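Local coordinates for protein PrgB (Enterococcus faecalis, PDB 6EVU) that promotes aggregation, biofilm formation and conjugation through DNA binding and compaction, as a whole protein of which this chain is the adhesin domain, at residues V112-L117 with A129-E134. Residues are numbered along the deposited sequence; the frame is centred on the assembly and turned at random.
Sequences VTYTGL and AEFVYE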
ATOM      1  N   VAL A 112      10.130   5.669  -9.114  1.00 23.35           N
ATOM      2  CA  VAL A 112      10.547   6.627  -8.086  1.00 27.74           C
ATOM      3  C   VAL A 112      11.856   6.122  -7.487  1.00 25.00           C
ATOM      4  O   VAL A 112      11.898   5.049  -6.889  1.00 28.55           O
ATOM      5  CB  VAL A 112       9.462   6.743  -6.997  1.00 23.10           C
ATOM      6  CG1 VAL A 112       9.906   7.726  -5.865  1.00 26.26           C
ATOM      7  CG2 VAL A 112       8.090   7.080  -7.599  1.00 25.72           C
ATOM      8  N   THR A 113      12.924   6.895  -7.604  1.00 25.40           N
ATOM      9  CA  THR A 113      14.217   6.487  -7.066  1.00 28.96           C
ATOM     10  C   THR A 113      14.508   7.233  -5.767  1.00 32.37           C
ATOM     11  O   THR A 113      14.407   8.456  -5.711  1.00 37.21           O
ATOM     12  CB  THR A 113      15.310   6.769  -8.094  1.00 30.74           C
ATOM     13  OG1 THR A 113      15.036   6.010  -9.289  1.00 33.22           O
ATOM     14  CG2 THR A 113      16.665   6.366  -7.551  1.00 36.00           C
ATOM     15  N   TYR A 114      14.866   6.494  -4.733  1.00 30.79           N
ATOM     16  CA  TYR A 114      15.369   7.065  -3.486  1.00 32.04           C
ATOM     17  C   TYR A 114      16.874   6.898  -3.437  1.00 34.18           C
ATOM     18  O   TYR A 114      17.397   5.813  -3.739  1.00 32.92           O
ATOM     19  CB  TYR A 114      14.762   6.375  -2.259  1.00 32.11           C
ATOM     20  CG  TYR A 114      13.266   6.616  -2.112  1.00 27.29           C
ATOM     21  CD1 TYR A 114      12.831   7.711  -1.387  1.00 30.84           C
ATOM     22  CD2 TYR A 114      12.332   5.723  -2.630  1.00 30.00           C
ATOM     23  CE1 TYR A 114      11.486   7.972  -1.242  1.00 28.71           C
ATOM     24  CE2 TYR A 114      10.960   5.952  -2.480  1.00 26.39           C
ATOM     25  CZ  TYR A 114      10.541   7.095  -1.790  1.00 26.50           C
ATOM     26  OH  TYR A 114       9.201   7.395  -1.587  1.00 29.23           O
ATOM     27  N   THR A 115      17.584   7.956  -3.003  1.00 36.57           N
ATOM     28  CA  THR A 115      18.996   7.812  -2.663  1.00 38.20           C
ATOM     29  C   THR A 115      19.209   8.226  -1.212  1.00 41.11           C
ATOM     30  O   THR A 115      18.288   8.690  -0.529  1.00 37.40           O
ATOM     31  CB  THR A 115      19.884   8.664  -3.576  1.00 43.46           C
ATOM     32  OG1 THR A 115      19.429  10.020  -3.494  1.00 39.64           O
ATOM     33  CG2 THR A 115      19.744   8.203  -5.003  1.00 42.54           C
ATOM     34  N   GLY A 116      20.425   8.021  -0.745  1.00 43.71           N
ATOM     35  CA  GLY A 116      20.782   8.396   0.606  1.00 45.50           C
ATOM     36  C   GLY A 116      20.178   7.538   1.686  1.00 39.34           C
ATOM     37  O   GLY A 116      19.889   8.048   2.769  1.00 41.99           O
ATOM     38  N   LEU A 117      19.971   6.249   1.431  1.00 39.24           N
ATOM     39  CA  LEU A 117      19.412   5.348   2.430  1.00 35.85           C
ATOM     40  C   LEU A 117      20.488   4.670   3.268  1.00 41.90           C
ATOM     41  O   LEU A 117      21.647   4.545   2.871  1.00 42.56           O
ATOM     42  CB  LEU A 117      18.607   4.239   1.752  1.00 33.60           C
ATOM     43  CG  LEU A 117      17.534   4.690   0.783  1.00 32.26           C
ATOM     44  CD1 LEU A 117      16.893   3.454   0.082  1.00 32.13           C
ATOM     45  CD2 LEU A 117      16.520   5.513   1.505  1.00 38.52           C
ATOM     46  N   ALA A 129      17.038   2.818  -3.641  1.00 31.48           N
ATOM     47  CA  ALA A 129      15.944   1.927  -4.031  1.00 31.79           C
ATOM     48  C   ALA A 129      15.122   2.542  -5.160  1.00 32.27           C
ATOM     49  O   ALA A 129      15.019   3.753  -5.284  1.00 32.55           O
ATOM     50  CB  ALA A 129      15.040   1.616  -2.822  1.00 32.62           C
ATOM     51  N   GLU A 130      14.576   1.675  -6.010  1.00 28.59           N
ATOM     52  CA  GLU A 130      13.620   2.046  -7.055  1.00 26.55           C
ATOM     53  C   GLU A 130      12.278   1.453  -6.712  1.00 28.73           C
ATOM     54  O   GLU A 130      12.168   0.238  -6.550  1.00 28.96           O
ATOM     55  CB  GLU A 130      14.075   1.517  -8.413  1.00 28.43           C
ATOM     56  CG  GLU A 130      15.251   2.307  -8.946  1.00 31.81           C
ATOM     57  CD  GLU A 130      15.853   1.723 -10.221  1.00 34.41           C
ATOM     58  OE1 GLU A 130      15.506   0.577 -10.581  1.00 34.34           O
ATOM     59  OE2 GLU A 130      16.703   2.403 -10.855  1.00 38.31           O
ATOM     60  N   PHE A 131      11.265   2.316  -6.535  1.00 24.03           N
ATOM     61  CA  PHE A 131       9.881   1.875  -6.352  1.00 27.01           C
ATOM     62  C   PHE A 131       9.149   2.127  -7.668  1.00 25.01           C
ATOM     63  O   PHE A 131       8.993   3.278  -8.060  1.00 25.02           O
ATOM     64  CB  PHE A 131       9.250   2.711  -5.239  1.00 25.28           C
ATOM     65  CG  PHE A 131       9.676   2.317  -3.839  1.00 23.75           C
ATOM     66  CD1 PHE A 131      11.019   2.243  -3.455  1.00 27.95           C
ATOM     67  CD2 PHE A 131       8.682   1.998  -2.909  1.00 26.03           C
ATOM     68  CE1 PHE A 131      11.360   1.841  -2.135  1.00 30.41           C
ATOM     69  CE2 PHE A 131       9.038   1.573  -1.601  1.00 24.94           C
ATOM     70  CZ  PHE A 131      10.357   1.548  -1.241  1.00 26.88           C
ATOM     71  N   VAL A 132       8.696   1.073  -8.344  1.00 23.68           N
ATOM     72  CA  VAL A 132       8.002   1.194  -9.625  1.00 22.21           C
ATOM     73  C   VAL A 132       6.528   0.944  -9.416  1.00 20.73           C
ATOM     74  O   VAL A 132       6.112  -0.139  -8.972  1.00 25.54           O
ATOM     75  CB  VAL A 132       8.564   0.216 -10.661  1.00 24.62           C
ATOM     76  CG1 VAL A 132       7.769   0.341 -11.984  1.00 27.82           C
ATOM     77  CG2 VAL A 132      10.084   0.484 -10.803  1.00 26.82           C
ATOM     78  N   TYR A 133       5.733   1.973  -9.718  1.00 20.77           N
ATOM     79  CA  TYR A 133       4.275   1.967  -9.578  1.00 22.71           C
ATOM     80  C   TYR A 133       3.631   1.865 -10.946  1.00 23.43           C
ATOM     81  O   TYR A 133       3.992   2.607 -11.840  1.00 25.28           O
ATOM     82  CB  TYR A 133       3.822   3.277  -8.946  1.00 21.28           C
ATOM     83  CG  TYR A 133       4.359   3.459  -7.556  1.00 20.95           C
ATOM     84  CD1 TYR A 133       5.601   4.091  -7.313  1.00 21.65           C
ATOM     85  CD2 TYR A 133       3.568   3.065  -6.456  1.00 21.92           C
ATOM     86  CE1 TYR A 133       6.042   4.295  -5.970  1.00 23.16           C
ATOM     87  CE2 TYR A 133       4.039   3.251  -5.162  1.00 21.41           C
ATOM     88  CZ  TYR A 133       5.242   3.862  -4.953  1.00 21.93           C
ATOM     89  OH  TYR A 133       5.766   4.099  -3.712  1.00 24.74           O
ATOM     90  N   GLU A 134       2.665   0.951 -11.084  1.00 22.26           N
ATOM     91  CA  GLU A 134       1.956   0.827 -12.333  1.00 21.61           C
ATOM     92  C   GLU A 134       0.481   0.709 -12.030  1.00 27.27           C
ATOM     93  O   GLU A 134       0.061  -0.233 -11.352  1.00 25.54           O
ATOM     94  CB  GLU A 134       2.458  -0.374 -13.150  1.00 23.77           C
ATOM     95  CG  GLU A 134       1.847  -0.337 -14.514  1.00 34.03           C
ATOM     96  CD  GLU A 134       2.462  -1.317 -15.490  1.00 35.54           C
ATOM     97  OE1 GLU A 134       3.547  -1.936 -15.217  1.00 37.67           O
ATOM     98  OE2 GLU A 134       1.829  -1.465 -16.583  1.00 38.14           O
TER
HETATM   99  O   HOH W   1      17.004   5.089 -10.835  1.00 41.76           O
HETATM  100  O   HOH W   2       7.117   6.431  -3.123  1.00 27.77           O
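A chi1 of -66° in Y114 and -76° in F131 sets each CG beside its backbone N, on the face that also carries V112, A129 and Y133. The two rings meet diagonally across antiparallel strands in a T-shaped stack: the Y114 edge, at CD2 and CE2, points at the F131 face near its rim, the planes lie at 76°, and CE2 comes 3.8 Å from F131 CD1. V112 adds a methyl, CG2, which lies 3.8 Å from Y133 CE1, while L117 CD1 reaches A129 CB. A water joins the hydroxyls of Y114 and Y133, donating to Y114 OH, which is also hydrogen-bonded to the S150 carbonyl. Along the backbone, V112–F131 and Y114–A129 form hydrogen-bonded pairs with two bonds each, such as V112 N to F131 O at 2.8 Å. T113–E130 is the non-hydrogen-bonded pair between them; their side chains run side by side, and a water hydrogen-bonded to T113 OG1 donates to E130 OE2. The example illustrates how alternation along paired strands puts T113 and E130 on the other, partly exposed face. In this adhesin domain of an antigen I/II family protein, strand 42-47 flanks 110-115, and strand 169-179 continues the antiparallel sheet beyond 124-137.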